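Local structure of ORF10 (Moritella marina, 6RIW) at residues G709-K714 / Q737-G742; N732-Q737 / A802-F807; F498-E503 / L521-K526. The protein forms the ketosynthase–chain length factor didomain of a polyunsaturated fatty acid synthase and probably catalyses the decarboxylative condensations that lengthen the acyl chain. All blocks are in the same frame, centred on the assembly; numbering follows the deposited sequence.

Interaction 1. Residues G709-K714 / Q737-G742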
loop_
_atom_site.group_PDB
_atom_site.type_symbol
_atom_site.label_atom_id
_atom_site.label_comp_id
_atom_site.label_asym_id
_atom_site.label_seq_id
_atom_site.Cartn_x
_atom_site.Cartn_y
_atom_site.Cartn_z
ATOM N N GLY A 709 -7.973 -12.216 18.383
ATOM C CA GLY A 709 -9.116 -12.842 19.008
ATOM C C GLY A 709 -9.413 -14.187 18.372
ATOM O O GLY A 709 -8.973 -14.470 17.253
ATOM N N PRO A 710 -10.203 -15.025 19.054
ATOM C CA PRO A 710 -10.448 -16.389 18.562
ATOM C C PRO A 710 -11.359 -16.432 17.340
ATOM O O PRO A 710 -12.376 -15.733 17.275
ATOM C CB PRO A 710 -11.117 -17.088 19.764
ATOM C CG PRO A 710 -11.687 -15.964 20.587
ATOM C CD PRO A 710 -10.794 -14.773 20.370
ATOM N N VAL A 711 -10.985 -17.299 16.378
ATOM C CA VAL A 711 -11.759 -17.555 15.167
ATOM C C VAL A 711 -12.866 -18.551 15.479
ATOM O O VAL A 711 -12.769 -19.351 16.418
ATOM C CB VAL A 711 -10.835 -18.067 14.040
ATOM C CG1 VAL A 711 -10.317 -19.485 14.320
ATOM C CG2 VAL A 711 -11.522 -17.997 12.662
ATOM N N ASN A 712 -13.939 -18.494 14.701
ATOM C CA ASN A 712 -15.047 -19.450 14.793
ATOM C C ASN A 712 -14.708 -20.649 13.912
ATOM O O ASN A 712 -14.809 -20.584 12.687
ATOM C CB ASN A 712 -16.348 -18.771 14.361
ATOM C CG ASN A 712 -17.590 -19.642 14.610
ATOM O OD1 ASN A 712 -17.517 -20.866 14.583
ATOM N ND2 ASN A 712 -18.736 -18.998 14.839
ATOM N N GLU A 713 -14.279 -21.755 14.532
ATOM C CA GLU A 713 -13.842 -22.896 13.733
ATOM C C GLU A 713 -15.008 -23.569 13.019
ATOM O O GLU A 713 -14.822 -24.177 11.963
ATOM C CB GLU A 713 -13.123 -23.907 14.624
ATOM C CG GLU A 713 -11.642 -23.920 14.437
ATOM C CD GLU A 713 -10.953 -24.772 15.488
ATOM O OE1 GLU A 713 -10.803 -24.299 16.633
ATOM O OE2 GLU A 713 -10.572 -25.911 15.161
ATOM N N LYS A 714 -16.213 -23.462 13.568
ATOM C CA LYS A 714 -17.353 -24.165 12.997
ATOM C C LYS A 714 -18.063 -23.361 11.922
ATOM O O LYS A 714 -18.875 -23.928 11.177
ATOM C CB LYS A 714 -18.334 -24.547 14.118
ATOM C CG LYS A 714 -17.884 -25.768 14.918
ATOM C CD LYS A 714 -16.991 -26.701 14.073
ATOM C CE LYS A 714 -16.412 -27.873 14.865
ATOM N NZ LYS A 714 -16.345 -29.138 14.046
ATOM N N GLN A 737 -18.793 -14.150 20.030
ATOM C CA GLN A 737 -17.493 -13.987 20.672
ATOM C C GLN A 737 -16.320 -14.400 19.794
ATOM O O GLN A 737 -15.178 -14.384 20.264
ATOM C CB GLN A 737 -17.442 -14.825 21.954
ATOM C CG GLN A 737 -18.408 -14.414 23.025
ATOM C CD GLN A 737 -17.717 -14.347 24.370
ATOM O OE1 GLN A 737 -17.011 -13.378 24.667
ATOM N NE2 GLN A 737 -17.884 -15.400 25.182
ATOM N N GLN A 738 -16.569 -14.817 18.554
ATOM C CA GLN A 738 -15.522 -15.280 17.651
ATOM C C GLN A 738 -15.768 -14.677 16.277
ATOM O O GLN A 738 -16.922 -14.424 15.903
ATOM C CB GLN A 738 -15.502 -16.826 17.544
ATOM C CG GLN A 738 -15.225 -17.508 18.875
ATOM C CD GLN A 738 -15.339 -19.013 18.817
ATOM O OE1 GLN A 738 -16.067 -19.575 17.989
ATOM N NE2 GLN A 738 -14.625 -19.680 19.714
ATOM N N TRP A 739 -14.690 -14.467 15.513
ATOM C CA TRP A 739 -14.819 -13.890 14.174
ATOM C C TRP A 739 -14.944 -14.991 13.116
ATOM O O TRP A 739 -14.481 -16.124 13.296
ATOM C CB TRP A 739 -13.644 -12.952 13.842
ATOM C CG TRP A 739 -12.271 -13.584 13.879
ATOM C CD1 TRP A 739 -11.476 -13.757 14.983
ATOM C CD2 TRP A 739 -11.528 -14.101 12.762
ATOM N NE1 TRP A 739 -10.286 -14.359 14.622
ATOM C CE2 TRP A 739 -10.293 -14.583 13.267
ATOM C CE3 TRP A 739 -11.787 -14.202 11.386
ATOM C CZ2 TRP A 739 -9.331 -15.173 12.450
ATOM C CZ3 TRP A 739 -10.828 -14.767 10.570
ATOM C CH2 TRP A 739 -9.600 -15.242 11.109
ATOM N N LEU A 740 -15.614 -14.655 12.014
ATOM C CA LEU A 740 -15.882 -15.614 10.945
ATOM C C LEU A 740 -14.965 -15.391 9.746
ATOM O O LEU A 740 -14.752 -14.249 9.308
ATOM C CB LEU A 740 -17.345 -15.502 10.495
ATOM C CG LEU A 740 -18.395 -15.898 11.529
ATOM C CD1 LEU A 740 -19.727 -15.183 11.206
ATOM C CD2 LEU A 740 -18.540 -17.422 11.484
ATOM N N VAL A 741 -14.439 -16.488 9.199
ATOM C CA VAL A 741 -13.527 -16.400 8.053
ATOM C C VAL A 741 -14.317 -16.076 6.787
ATOM O O VAL A 741 -15.372 -16.672 6.518
ATOM C CB VAL A 741 -12.750 -17.722 7.888
ATOM C CG1 VAL A 741 -12.001 -17.736 6.572
ATOM C CG2 VAL A 741 -11.768 -17.946 9.067
ATOM N N GLY A 742 -13.816 -15.119 6.006
ATOM C CA GLY A 742 -14.381 -14.846 4.694
ATOM C C GLY A 742 -13.348 -14.167 3.834
ATOM O O GLY A 742 -12.338 -13.669 4.338
HETATM O O HOH W 1 -15.167 -19.101 10.415
HETATM O O HOH W 2 -19.057 -16.266 15.335
#
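V711 and W739 form a single beta bridge, an isolated pairing between a loop and the chain entering strand 741-752. The bridge lies in the second thiolase-like domain, the chain length factor half of the didomain. Two backbone bonds flank V711. W739 N donates to P710 O (3.2 Å), and N712 N donates to W739 O (2.8 Å).

The side chain of W739 carries the contact. Its CB leans on S805 O of the neighbouring loop. CG takes the crowded position between backbone N and carbonyl carbon (chi1 59°). V711 covers one face of the indole, and P710 O approaches W739 CD1 obliquely, at 3.2 Å. W739 NE1 donates to G709 O at 2.9 Å. This oxygen lies in the ring plane, but the donor stands 49° out of the carbonyl plane of G709. Farther out, W739 CE2 and CZ2 meet V711 CB and CG2. V711 CG2 lies over the six-membered ring of W739, 3.5 Å from its centroid, a CH-pi contact almost along the ring normal. The same methyl also touches V741 CG2 at 3.6 Å. Outside the two segments, F807 stacks on W739, F838 meets it edge-to-face, and I702 and R705 of helix 699-706 also touch it.

Q738 extends its chain past V711 O to N712. Its OE1 comes within 3.4 Å of N712 CA, and the two amide planes are turned 61° apart. N712 ND2 bonds S716 O and a water that donates to Q738 O. A second water accepts from V741 N and donates to N712 O. Beside these polar groups, L740 CD2 packs alongside the N712 side chain, 3.7 Å from N712 ND2.

Interaction 2. Residues N732-Q737 / A802-F807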
loop_
_atom_site.group_PDB
_atom_site.type_symbol
_atom_site.label_atom_id
_atom_site.label_comp_id
_atom_site.label_asym_id
_atom_site.label_seq_id
_atom_site.Cartn_x
_atom_site.Cartn_y
_atom_site.Cartn_z
ATOM N N ASN A 732 -28.444 -9.814 18.113
ATOM C CA ASN A 732 -27.742 -10.962 18.662
ATOM C C ASN A 732 -26.418 -11.228 17.929
ATOM O O ASN A 732 -25.537 -11.877 18.482
ATOM C CB ASN A 732 -28.631 -12.205 18.601
ATOM C CG ASN A 732 -29.190 -12.453 17.206
ATOM O OD1 ASN A 732 -29.760 -11.550 16.585
ATOM N ND2 ASN A 732 -29.027 -13.679 16.705
ATOM N N ILE A 733 -26.284 -10.754 16.680
ATOM C CA ILE A 733 -25.001 -10.900 15.987
ATOM C C ILE A 733 -23.892 -10.259 16.809
ATOM O O ILE A 733 -22.760 -10.761 16.831
ATOM C CB ILE A 733 -25.069 -10.334 14.549
ATOM C CG1 ILE A 733 -23.801 -10.639 13.725
ATOM C CG2 ILE A 733 -25.266 -8.836 14.567
ATOM C CD1 ILE A 733 -23.292 -12.079 13.759
ATOM N N LEU A 734 -24.203 -9.185 17.554
ATOM C CA LEU A 734 -23.194 -8.554 18.404
ATOM C C LEU A 734 -22.843 -9.380 19.630
ATOM O O LEU A 734 -21.858 -9.057 20.300
ATOM C CB LEU A 734 -23.648 -7.168 18.853
ATOM C CG LEU A 734 -23.628 -6.146 17.720
ATOM C CD1 LEU A 734 -24.158 -4.802 18.213
ATOM C CD2 LEU A 734 -22.207 -6.011 17.186
ATOM N N ASP A 735 -23.619 -10.417 19.948
ATOM C CA ASP A 735 -23.272 -11.285 21.071
ATOM C C ASP A 735 -22.236 -12.349 20.713
ATOM O O ASP A 735 -21.731 -13.019 21.617
ATOM C CB ASP A 735 -24.523 -11.981 21.627
ATOM C CG ASP A 735 -25.507 -11.009 22.276
ATOM O OD1 ASP A 735 -25.111 -9.881 22.654
ATOM O OD2 ASP A 735 -26.697 -11.385 22.405
ATOM N N GLN A 736 -21.926 -12.537 19.434
ATOM C CA GLN A 736 -20.898 -13.489 19.023
ATOM C C GLN A 736 -19.542 -13.128 19.620
ATOM O O GLN A 736 -19.166 -11.956 19.680
ATOM C CB GLN A 736 -20.792 -13.515 17.502
ATOM C CG GLN A 736 -22.026 -14.036 16.822
ATOM C CD GLN A 736 -22.287 -15.459 17.210
ATOM O OE1 GLN A 736 -23.276 -15.763 17.875
ATOM N NE2 GLN A 736 -21.378 -16.347 16.824
ATOM N N GLN A 737 -18.793 -14.150 20.030
ATOM C CA GLN A 737 -17.493 -13.987 20.672
ATOM C C GLN A 737 -16.320 -14.400 19.794
ATOM O O GLN A 737 -15.178 -14.384 20.264
ATOM C CB GLN A 737 -17.442 -14.825 21.954
ATOM C CG GLN A 737 -18.408 -14.414 23.025
ATOM C CD GLN A 737 -17.717 -14.347 24.370
ATOM O OE1 GLN A 737 -17.011 -13.378 24.667
ATOM N NE2 GLN A 737 -17.884 -15.400 25.182
ATOM N N ALA A 802 -24.068 -3.028 11.532
ATOM C CA ALA A 802 -22.981 -2.967 12.503
ATOM C C ALA A 802 -21.706 -3.559 11.908
ATOM O O ALA A 802 -21.751 -4.387 10.995
ATOM C CB ALA A 802 -23.359 -3.736 13.774
ATOM N N HIS A 803 -20.562 -3.118 12.429
ATOM C CA HIS A 803 -19.300 -3.762 12.073
ATOM C C HIS A 803 -19.336 -5.243 12.451
ATOM O O HIS A 803 -19.032 -6.110 11.627
ATOM C CB HIS A 803 -18.149 -3.020 12.773
ATOM C CG HIS A 803 -16.783 -3.460 12.353
ATOM N ND1 HIS A 803 -16.340 -3.400 11.044
ATOM C CD2 HIS A 803 -15.751 -3.962 13.076
ATOM C CE1 HIS A 803 -15.102 -3.862 10.981
ATOM N NE2 HIS A 803 -14.718 -4.200 12.199
ATOM N N ALA A 804 -19.746 -5.538 13.692
ATOM C CA ALA A 804 -19.969 -6.898 14.201
ATOM C C ALA A 804 -18.830 -7.854 13.824
ATOM O O ALA A 804 -19.042 -8.924 13.255
ATOM C CB ALA A 804 -21.307 -7.442 13.721
ATOM N N SER A 805 -17.605 -7.447 14.139
ATOM C CA SER A 805 -16.431 -8.205 13.723
ATOM C C SER A 805 -16.325 -9.544 14.434
ATOM O O SER A 805 -15.732 -10.484 13.893
ATOM C CB SER A 805 -15.167 -7.397 14.012
ATOM O OG SER A 805 -15.054 -7.165 15.414
ATOM N N GLY A 806 -16.836 -9.639 15.659
ATOM C CA GLY A 806 -16.589 -10.829 16.447
ATOM C C GLY A 806 -15.342 -10.764 17.309
ATOM O O GLY A 806 -15.064 -11.726 18.040
ATOM N N PHE A 807 -14.581 -9.666 17.244
ATOM C CA PHE A 807 -13.581 -9.368 18.266
ATOM C C PHE A 807 -14.287 -8.679 19.423
ATOM O O PHE A 807 -15.022 -7.719 19.211
ATOM C CB PHE A 807 -12.476 -8.491 17.680
ATOM C CG PHE A 807 -11.750 -9.154 16.546
ATOM C CD1 PHE A 807 -10.730 -10.062 16.801
ATOM C CD2 PHE A 807 -12.118 -8.920 15.224
ATOM C CE1 PHE A 807 -10.056 -10.693 15.775
ATOM C CE2 PHE A 807 -11.443 -9.554 14.187
ATOM C CZ PHE A 807 -10.409 -10.456 14.472
HETATM O O HOH W 3 -20.204 -10.717 15.604
#
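A 3-10 turn at I733-D735 packs on the strand-to-helix loop 802-807, with L734 and I733 resting on A804. The turn is held by a backbone bond from D735 N to N732 O, and a longer one from Q736 N to I733 O.

L734 has the largest share of the contact in 732-737. Its CG is anti to the carbonyl carbon (chi1 -72°), and the methyl L734 CD2 lies 3.8 Å from A804 CA. The same methyl meets A804 CB at 3.9 Å and A802 CB at 4.3 Å. I733 CG1 approaches A804 CB from another direction, at 4.1 Å. The methyl of A804 is therefore shared by two aliphatic side chains. Farther along, Q737 C comes 3.4 Å from G806 O.

A water links the backbones. It donates to I733 O and, weakly, to A804 O.

The loop is also braced from within. F807 N donates to S805 OG at 3.1 Å, an ST turn, and F807 sits at the N-cap position, right before helix 808-821. E814 of that helix accepts from H803 N and A804 N. G806 has positive phi (90°), where a CB would press on the preceding carbonyl oxygen.

The sequence H803-A804-S805-G806 resembles the His-Xaa-Thr-Gly motif of ketosynthases. The loop between strand 797-801 and helix 808-821 probably corresponds to the one that carries this motif in those enzymes.

Interaction 3. Residues F498-E503 / L521-K526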
loop_
_atom_site.group_PDB
_atom_site.type_symbol
_atom_site.label_atom_id
_atom_site.label_comp_id
_atom_site.label_asym_id
_atom_site.label_seq_id
_atom_site.Cartn_x
_atom_site.Cartn_y
_atom_site.Cartn_z
ATOM N N PHE A 498 -20.647 -20.180 3.796
ATOM C CA PHE A 498 -19.644 -20.855 4.618
ATOM C C PHE A 498 -19.440 -22.291 4.153
ATOM O O PHE A 498 -20.405 -23.014 3.877
ATOM C CB PHE A 498 -20.046 -20.803 6.083
ATOM C CG PHE A 498 -20.159 -19.393 6.614
ATOM C CD1 PHE A 498 -19.358 -18.392 6.110
ATOM C CD2 PHE A 498 -21.072 -19.073 7.593
ATOM C CE1 PHE A 498 -19.451 -17.091 6.587
ATOM C CE2 PHE A 498 -21.178 -17.781 8.061
ATOM C CZ PHE A 498 -20.365 -16.792 7.562
ATOM N N ARG A 499 -18.177 -22.690 4.018
ATOM C CA ARG A 499 -17.837 -24.001 3.462
ATOM C C ARG A 499 -16.532 -24.462 4.093
ATOM O O ARG A 499 -15.819 -23.685 4.737
ATOM C CB ARG A 499 -17.695 -23.954 1.938
ATOM C CG ARG A 499 -16.675 -22.873 1.459
ATOM C CD ARG A 499 -16.095 -23.176 0.073
ATOM N NE ARG A 499 -15.336 -24.424 0.067
ATOM C CZ ARG A 499 -14.979 -25.062 -1.049
ATOM N NH1 ARG A 499 -15.318 -24.565 -2.234
ATOM N NH2 ARG A 499 -14.280 -26.184 -0.985
ATOM N N GLU A 500 -16.203 -25.735 3.892
ATOM C CA GLU A 500 -14.905 -26.168 4.389
ATOM C C GLU A 500 -13.788 -25.661 3.478
ATOM O O GLU A 500 -14.004 -25.263 2.329
ATOM C CB GLU A 500 -14.861 -27.695 4.513
ATOM C CG GLU A 500 -15.965 -28.252 5.400
ATOM C CD GLU A 500 -15.814 -27.959 6.895
ATOM O OE1 GLU A 500 -14.733 -27.503 7.359
ATOM O OE2 GLU A 500 -16.814 -28.180 7.621
ATOM N N LEU A 501 -12.577 -25.678 4.014
ATOM C CA LEU A 501 -11.420 -25.155 3.295
ATOM C C LEU A 501 -11.221 -25.873 1.960
ATOM O O LEU A 501 -11.140 -27.100 1.941
ATOM C CB LEU A 501 -10.176 -25.335 4.171
ATOM C CG LEU A 501 -8.874 -24.835 3.526
ATOM C CD1 LEU A 501 -8.786 -23.339 3.658
ATOM C CD2 LEU A 501 -7.661 -25.490 4.210
ATOM N N PRO A 502 -11.128 -25.156 0.836
ATOM C CA PRO A 502 -10.830 -25.824 -0.440
ATOM C C PRO A 502 -9.484 -26.525 -0.362
ATOM O O PRO A 502 -8.561 -26.055 0.302
ATOM C CB PRO A 502 -10.803 -24.676 -1.458
ATOM C CG PRO A 502 -11.646 -23.589 -0.807
ATOM C CD PRO A 502 -11.409 -23.720 0.674
ATOM N N GLU A 503 -9.380 -27.661 -1.068
ATOM C CA GLU A 503 -8.229 -28.548 -0.885
ATOM C C GLU A 503 -6.882 -27.861 -1.084
ATOM O O GLU A 503 -5.929 -28.191 -0.368
ATOM C CB GLU A 503 -8.342 -29.763 -1.824
ATOM C CG GLU A 503 -9.327 -30.746 -1.257
ATOM C CD GLU A 503 -9.022 -32.207 -1.605
ATOM O OE1 GLU A 503 -8.309 -32.455 -2.617
ATOM O OE2 GLU A 503 -9.526 -33.087 -0.854
ATOM N N LEU A 521 -5.377 -24.794 16.454
ATOM C CA LEU A 521 -6.542 -25.082 15.618
ATOM C C LEU A 521 -6.753 -26.586 15.532
ATOM O O LEU A 521 -5.827 -27.328 15.159
ATOM C CB LEU A 521 -6.340 -24.526 14.199
ATOM C CG LEU A 521 -6.428 -23.009 13.976
ATOM C CD1 LEU A 521 -5.992 -22.649 12.555
ATOM C CD2 LEU A 521 -7.857 -22.542 14.237
ATOM N N ARG A 522 -7.978 -27.031 15.819
ATOM C CA ARG A 522 -8.312 -28.431 15.582
ATOM C C ARG A 522 -8.528 -28.720 14.104
ATOM O O ARG A 522 -8.278 -29.841 13.647
ATOM C CB ARG A 522 -9.561 -28.810 16.383
ATOM C CG ARG A 522 -9.595 -28.220 17.792
ATOM C CD ARG A 522 -10.659 -28.895 18.667
ATOM N NE ARG A 522 -10.269 -30.253 19.052
ATOM C CZ ARG A 522 -9.612 -30.570 20.167
ATOM N NH1 ARG A 522 -9.264 -29.628 21.038
ATOM N NH2 ARG A 522 -9.305 -31.839 20.415
ATOM N N LYS A 523 -8.982 -27.726 13.344
ATOM C CA LYS A 523 -9.271 -27.883 11.927
ATOM C C LYS A 523 -9.122 -26.514 11.287
ATOM O O LYS A 523 -9.118 -25.495 11.984
ATOM C CB LYS A 523 -10.697 -28.432 11.697
ATOM C CG LYS A 523 -11.799 -27.508 12.247
ATOM C CD LYS A 523 -13.205 -28.072 12.001
ATOM C CE LYS A 523 -13.523 -28.160 10.509
ATOM N NZ LYS A 523 -14.007 -26.841 10.053
ATOM N N ALA A 524 -8.987 -26.481 9.970
ATOM C CA ALA A 524 -9.124 -25.196 9.292
ATOM C C ALA A 524 -10.572 -24.734 9.468
ATOM O O ALA A 524 -11.492 -25.556 9.335
ATOM C CB ALA A 524 -8.777 -25.313 7.807
ATOM N N PRO A 525 -10.818 -23.467 9.828
ATOM C CA PRO A 525 -12.194 -23.044 10.124
ATOM C C PRO A 525 -13.089 -23.202 8.916
ATOM O O PRO A 525 -12.667 -23.032 7.778
ATOM C CB PRO A 525 -12.053 -21.560 10.512
ATOM C CG PRO A 525 -10.646 -21.393 10.913
ATOM C CD PRO A 525 -9.838 -22.397 10.101
ATOM N N LYS A 526 -14.356 -23.502 9.174
ATOM C CA LYS A 526 -15.331 -23.375 8.113
ATOM C C LYS A 526 -15.518 -21.885 7.833
ATOM O O LYS A 526 -15.624 -21.098 8.775
ATOM C CB LYS A 526 -16.641 -24.028 8.551
ATOM C CG LYS A 526 -17.667 -24.081 7.433
ATOM C CD LYS A 526 -18.740 -25.121 7.746
ATOM C CE LYS A 526 -19.906 -25.003 6.769
ATOM N NZ LYS A 526 -21.084 -25.726 7.332
HETATM O O HOH W 4 -12.307 -26.605 6.753
#
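F498 meets K526 through its backbone, with F498 O 3.5 Å from K526 CE. The lysine has CG anti to its backbone N (chi1 -173°), and its extended chain runs past the carbonyls of F498 and R499.

At R499 the carbonyl oxygen touches K526 CG at 3.3 Å, and K526 CA makes a CA-H...O contact with the same oxygen. R499 CB points away from 521-526. R499 NE donates to E500 O (2.8 Å), nearly along the C=O axis, and P502 CG lies over the centre of one face of the guanidinium. NH1 forms a salt bridge with E531.

E500 is the polar hub of the contact. Its chain bends at chi2 (-71°), and the E500 and K523 side chains cross at about a right angle. E500 OE1 takes K523 NZ on its syn lone pair at 2.9 Å, a salt bridge. K523 NZ also donates to A524 O, at 2.9 Å, which ties the ammonium to its own segment. A water closes the group. It donates to E500 OE1 (2.7 Å) and A524 O, and accepts from L501 N. OE2 passes beside K526 CD, but E500 OE2 is 4.9 Å from K526 NZ, not in direct contact.

L501 ends the contact on an apolar note. L501 CD2 packs on A524 CB at 3.8 Å. L501 also touches W506, E510 and Y529.

The two segments run roughly antiparallel and flank helix 513-519 in the second ketosynthase-like domain, the chain length factor half. The first follows helix 484-492. The second leads into short strand 527-528, which pairs in parallel with strand 741-752. The backbones of R499 and G527 are hydrogen-bonded there, and L521 packs on I702 and Q706 of helix 699-706.

How the interactions relate
From the N terminus, interaction 3 comes first. It closes a short loop around helix 513-519 and is complete before the other two begin. Interaction 1 opens after helix 699-706 and closes at the start of strand 741-752. Interaction 2 opens before interaction 1 has closed, so the two cross, and they share Q737. It closes across strands 741-752 and 763-772, helix 776-790 and strand 797-801. E713 joins interactions 1 and 3: its O probably accepts from K526 N. Interactions 1 and 2 touch where the W739 side chain meets loop 802-807. Interactions 2 and 3 do not touch, and 709-714/737-742 lies between them.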